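PDB 5GHU: probable fimbrial chaperone YadV from Escherichia coli K-12, which probably acts as a periplasmic chaperone that helps fold and deliver subunits during fimbria assembly, and could thereby contribute to adhesion to surfaces. Local coordinates for residues 135-140 against 154-159; 161-166 against 177-182. All coordinates share one frame; numbering follows the deposited sequence.

Interaction 1: residues 135-140 against 154-159; sequences PLALKW and TNPTPY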
# COMPACT_ATOMS: atom_id res chain seq x y z
N PRO A 135 -5.07 2.20 12.39
CA PRO A 135 -5.91 3.32 11.90
C PRO A 135 -6.64 4.00 13.04
O PRO A 135 -6.83 5.24 13.00
CB PRO A 135 -6.89 2.64 10.93
CG PRO A 135 -6.07 1.45 10.38
CD PRO A 135 -5.29 0.95 11.63
N LEU A 136 -7.12 3.24 14.05
CA LEU A 136 -7.80 3.82 15.21
C LEU A 136 -6.88 4.73 16.01
O LEU A 136 -7.32 5.64 16.70
CB LEU A 136 -8.35 2.69 16.13
CG LEU A 136 -8.78 3.07 17.56
CD1 LEU A 136 -9.95 4.11 17.56
CD2 LEU A 136 -9.18 1.81 18.40
N ALA A 137 -5.56 4.42 15.98
CA ALA A 137 -4.60 5.21 16.73
C ALA A 137 -4.22 6.53 16.10
O ALA A 137 -3.66 7.39 16.79
CB ALA A 137 -3.32 4.39 16.95
N LEU A 138 -4.54 6.69 14.83
CA LEU A 138 -4.24 7.99 14.16
C LEU A 138 -4.94 9.14 14.85
O LEU A 138 -6.11 9.03 15.30
CB LEU A 138 -4.65 7.98 12.68
CG LEU A 138 -4.01 6.85 11.84
CD1 LEU A 138 -4.55 6.91 10.37
CD2 LEU A 138 -2.44 7.01 11.85
N LYS A 139 -4.21 10.27 14.93
CA LYS A 139 -4.82 11.50 15.45
C LYS A 139 -5.01 12.48 14.31
O LYS A 139 -4.11 12.71 13.50
CB LYS A 139 -3.94 12.13 16.54
CG LYS A 139 -3.65 11.15 17.68
CD LYS A 139 -4.96 10.75 18.29
CE LYS A 139 -4.78 9.96 19.57
NZ LYS A 139 -6.00 9.12 19.88
N TRP A 140 -6.19 13.09 14.29
CA TRP A 140 -6.56 14.00 13.22
C TRP A 140 -6.76 15.41 13.69
O TRP A 140 -7.34 15.67 14.75
CB TRP A 140 -7.90 13.52 12.61
CG TRP A 140 -7.87 12.11 12.07
CD1 TRP A 140 -7.91 10.92 12.81
CD2 TRP A 140 -7.80 11.72 10.70
NE1 TRP A 140 -7.86 9.86 11.95
CE2 TRP A 140 -7.80 10.30 10.66
CE3 TRP A 140 -7.78 12.45 9.48
CZ2 TRP A 140 -7.70 9.60 9.48
CZ3 TRP A 140 -7.70 11.73 8.27
CH2 TRP A 140 -7.68 10.32 8.28
N THR A 154 -1.55 12.29 12.33
CA THR A 154 -0.32 11.83 13.03
C THR A 154 -0.48 10.36 13.33
O THR A 154 -1.48 9.96 13.91
CB THR A 154 -0.15 12.61 14.30
OG1 THR A 154 0.19 13.97 13.96
CG2 THR A 154 1.00 12.08 15.15
N ASN A 155 0.54 9.59 12.96
CA ASN A 155 0.57 8.13 13.19
C ASN A 155 1.58 7.82 14.28
O ASN A 155 2.77 7.93 14.02
CB ASN A 155 0.98 7.45 11.90
CG ASN A 155 1.02 5.92 12.02
OD1 ASN A 155 0.77 5.34 13.06
ND2 ASN A 155 1.27 5.29 10.88
N PRO A 156 1.11 7.48 15.46
CA PRO A 156 2.01 7.20 16.60
C PRO A 156 2.49 5.75 16.66
O PRO A 156 3.15 5.38 17.66
CB PRO A 156 1.13 7.51 17.82
CG PRO A 156 -0.26 7.03 17.35
CD PRO A 156 -0.34 7.39 15.84
N THR A 157 2.18 4.99 15.63
CA THR A 157 2.42 3.52 15.68
C THR A 157 3.63 3.14 14.79
O THR A 157 4.04 3.90 13.86
CB THR A 157 1.22 2.67 15.19
OG1 THR A 157 1.17 2.66 13.76
CG2 THR A 157 -0.10 3.22 15.73
N PRO A 158 4.10 1.90 14.94
CA PRO A 158 5.15 1.39 14.01
C PRO A 158 4.67 0.80 12.71
O PRO A 158 5.46 0.23 11.97
CB PRO A 158 5.84 0.29 14.84
CG PRO A 158 4.70 -0.21 15.77
CD PRO A 158 3.91 1.06 16.14
N TYR A 159 3.38 1.00 12.39
CA TYR A 159 2.77 0.45 11.19
C TYR A 159 2.35 1.52 10.20
O TYR A 159 1.90 2.61 10.61
CB TYR A 159 1.50 -0.36 11.54
CG TYR A 159 1.76 -1.47 12.53
CD1 TYR A 159 2.40 -2.63 12.10
CD2 TYR A 159 1.35 -1.35 13.87
CE1 TYR A 159 2.63 -3.69 13.00
CE2 TYR A 159 1.55 -2.44 14.79
CZ TYR A 159 2.19 -3.58 14.31
OH TYR A 159 2.48 -4.67 15.15
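Lys139 and Thr154 pair at the open end of the beta hairpin 139-143/150-155 in the C-terminal immunoglobulin-like domain of this PapD-type chaperone. They form an antiparallel hydrogen-bonded pair: Lys139 N donates to Thr154 O (2.9 Å) and Thr154 N to Lys139 O (2.8 Å). Their side chains share one face of the sheet; Thr154 OG1 turns to Asp187 on the adjoining strand and to Arg152. One residue on, Leu138 CA still lies against Thr154 O; from Ala137 and Pro156 the backbones diverge and side chains make the contact. The CD2 methyl of Leu138 lies across Asn155, 3.4 Å from its CB. Ala137 CB meets the Thr157 CG2 methyl at 3.6 Å, while Ala137 O sits against the Pro156 ring, 3.5 Å from CD. The loop after the strand is tied by Asn155, whose CG is anti to the backbone N (chi1 -179°) and thus beside the carbonyl carbon, toward the residues that follow. Its OD1 takes two bonds from Thr157: OG1 approaches in the carbonyl plane on a lone pair (2.8 Å), and the backbone N, 3.0 Å from OD1, comes from 43° above that plane, making an Asx turn. On the other branch Asn155 ND2 donates to Tyr159 O at 2.8 Å, nearly along the C=O axis. Thr157 OG1 also accepts from Tyr159 N in an ST turn. The OG1 hydroxyl is thus donor and acceptor at once, and bonds at both ends of the carboxamide fix which end is O and which is N and restrict the rotation of this buried group.

Interaction 2: residues 161-166 against 177-182; sequences VSFSSG and IDVKMI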
# COMPACT_ATOMS: atom_id res chain seq x y z
N VAL A 161 -0.36 3.06 7.78
CA VAL A 161 -1.81 3.01 7.55
C VAL A 161 -2.10 3.43 6.13
O VAL A 161 -1.60 4.46 5.65
CB VAL A 161 -2.61 3.89 8.53
CG1 VAL A 161 -4.13 3.87 8.17
CG2 VAL A 161 -2.44 3.38 9.98
N SER A 162 -2.91 2.59 5.44
CA SER A 162 -3.29 2.82 4.03
C SER A 162 -4.81 2.95 3.97
O SER A 162 -5.49 2.29 4.76
CB SER A 162 -2.89 1.61 3.17
OG SER A 162 -1.45 1.43 3.15
N PHE A 163 -5.31 3.75 3.05
CA PHE A 163 -6.77 3.96 2.96
C PHE A 163 -7.33 3.66 1.59
O PHE A 163 -6.68 3.92 0.55
CB PHE A 163 -7.13 5.44 3.25
CG PHE A 163 -6.63 5.97 4.58
CD1 PHE A 163 -5.37 6.54 4.66
CD2 PHE A 163 -7.39 5.84 5.72
CE1 PHE A 163 -4.87 7.03 5.91
CE2 PHE A 163 -6.97 6.37 6.96
CZ PHE A 163 -5.69 6.98 7.05
N SER A 164 -8.59 3.23 1.56
CA SER A 164 -9.27 3.18 0.27
C SER A 164 -10.06 4.46 0.05
O SER A 164 -10.17 4.90 -1.09
CB SER A 164 -10.16 1.95 0.21
OG SER A 164 -11.14 1.99 1.25
N SER A 165 -10.57 5.08 1.11
CA SER A 165 -11.36 6.34 0.97
C SER A 165 -11.58 6.95 2.34
O SER A 165 -11.37 6.28 3.38
CB SER A 165 -12.73 6.10 0.32
OG SER A 165 -13.57 5.31 1.14
N GLY A 166 -12.01 8.22 2.35
CA GLY A 166 -12.32 8.87 3.60
C GLY A 166 -13.00 10.17 3.27
O GLY A 166 -12.94 10.65 2.14
N ILE A 177 -11.90 13.26 1.39
CA ILE A 177 -10.50 13.51 1.70
C ILE A 177 -9.62 12.84 0.64
O ILE A 177 -9.85 11.69 0.30
CB ILE A 177 -10.18 12.93 3.07
CG1 ILE A 177 -11.02 13.67 4.13
CG2 ILE A 177 -8.64 13.06 3.34
CD1 ILE A 177 -11.05 12.99 5.50
N ASP A 178 -8.59 13.54 0.15
CA ASP A 178 -7.57 12.93 -0.70
C ASP A 178 -6.65 12.10 0.19
O ASP A 178 -5.55 12.54 0.57
CB ASP A 178 -6.74 13.99 -1.45
CG ASP A 178 -7.53 14.70 -2.53
OD1 ASP A 178 -8.63 14.25 -2.93
OD2 ASP A 178 -7.00 15.73 -3.02
N VAL A 179 -7.14 10.93 0.58
CA VAL A 179 -6.39 10.10 1.53
C VAL A 179 -5.03 9.69 0.97
O VAL A 179 -4.88 9.47 -0.23
CB VAL A 179 -7.18 8.85 1.94
CG1 VAL A 179 -8.40 9.27 2.82
CG2 VAL A 179 -7.62 8.05 0.70
N LYS A 180 -4.06 9.59 1.88
CA LYS A 180 -2.68 9.19 1.53
C LYS A 180 -2.27 8.17 2.54
O LYS A 180 -2.67 8.24 3.69
CB LYS A 180 -1.70 10.37 1.64
CG LYS A 180 -1.91 11.52 0.65
CD LYS A 180 -0.87 12.57 1.06
CE LYS A 180 -0.99 13.92 0.37
NZ LYS A 180 -0.01 14.83 1.04
N MET A 181 -1.36 7.28 2.12
CA MET A 181 -0.72 6.40 3.08
C MET A 181 0.09 7.21 4.09
O MET A 181 0.78 8.18 3.71
CB MET A 181 0.15 5.38 2.33
CG MET A 181 0.81 4.44 3.31
SD MET A 181 1.59 3.00 2.46
CE MET A 181 2.85 3.79 1.51
N ILE A 182 0.06 6.79 5.35
CA ILE A 182 0.84 7.49 6.39
C ILE A 182 1.83 6.51 7.04
O ILE A 182 1.47 5.42 7.47
CB ILE A 182 -0.07 8.20 7.42
CG1 ILE A 182 0.80 8.95 8.45
CG2 ILE A 182 -1.11 7.29 8.06
CD1 ILE A 182 -0.05 9.90 9.33
O HOH W 1 -11.51 9.48 -0.31
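The Phe163 ring turns its edge to the backbone of 177-182: Lys180 O lies in the ring plane off the CD1-CE1 edge, 3.3 Å from CD1, between the two C-H bonds. Val179 CB and Ile182 CG2 approach the ring obliquely, and Phe206 from strand 203-209 meets it edge-to-face. The side chain passes Val179 at a slant, Phe163 CB 3.7 Å from Val179 CB. Val179 CG1 reaches past it to the backbone at Ser165 and Gly166. The two segments run antiparallel in the C-terminal immunoglobulin-like domain, but they pair by backbone only near their ends. At one end Val161 and Ile182 form a single bridge, in which Val161 N donates to Ile182 O at 3.0 Å. The return bond, Ile182 N to Val161 O, measures 2.9 Å. Ile182 CG2 packs on Val161 CB. At the other end, Ile177 N donates to Gly166 O (2.9 Å) from 43° above the carbonyl plane, and a water accepts from Gly166 N and donates to Ile177 O, 2.8 Å away. Between them the chain turns a corner at Ser164, which with Ser165 forms a classic beta bulge opposite Tyr207. On the side toward the N-terminal domain, Met181 SD contacts Ser162 OG at 3.5 Å; that hydroxyl also has a weak hydrogen bond with Lys119 NZ, and both side chains touch Phe121 of strand 114-123.

How the interactions relate
Interactions 1 and 2 follow one another along the chain, with centres about 12 Å apart, and they meet within the C-terminal domain. Leu138 bridges them: while its CD2 serves interaction 1, CD1 lies 3.5 Å from Phe163 CZ and 3.8 Å from Val161 CG1 of interaction 2. A polar approach runs beside this packing, with Asn155 ND2 3.4 Å from Ile182 O, at best a weak bond, so one carboxamide touches both contacts. Both contacts also border the N-terminal domain, interaction 1 through Pro158 and Tyr159 at Glu85. An acetate, probably from the crystallisation liquor, lies about 4 Å from the Ser164 side chain.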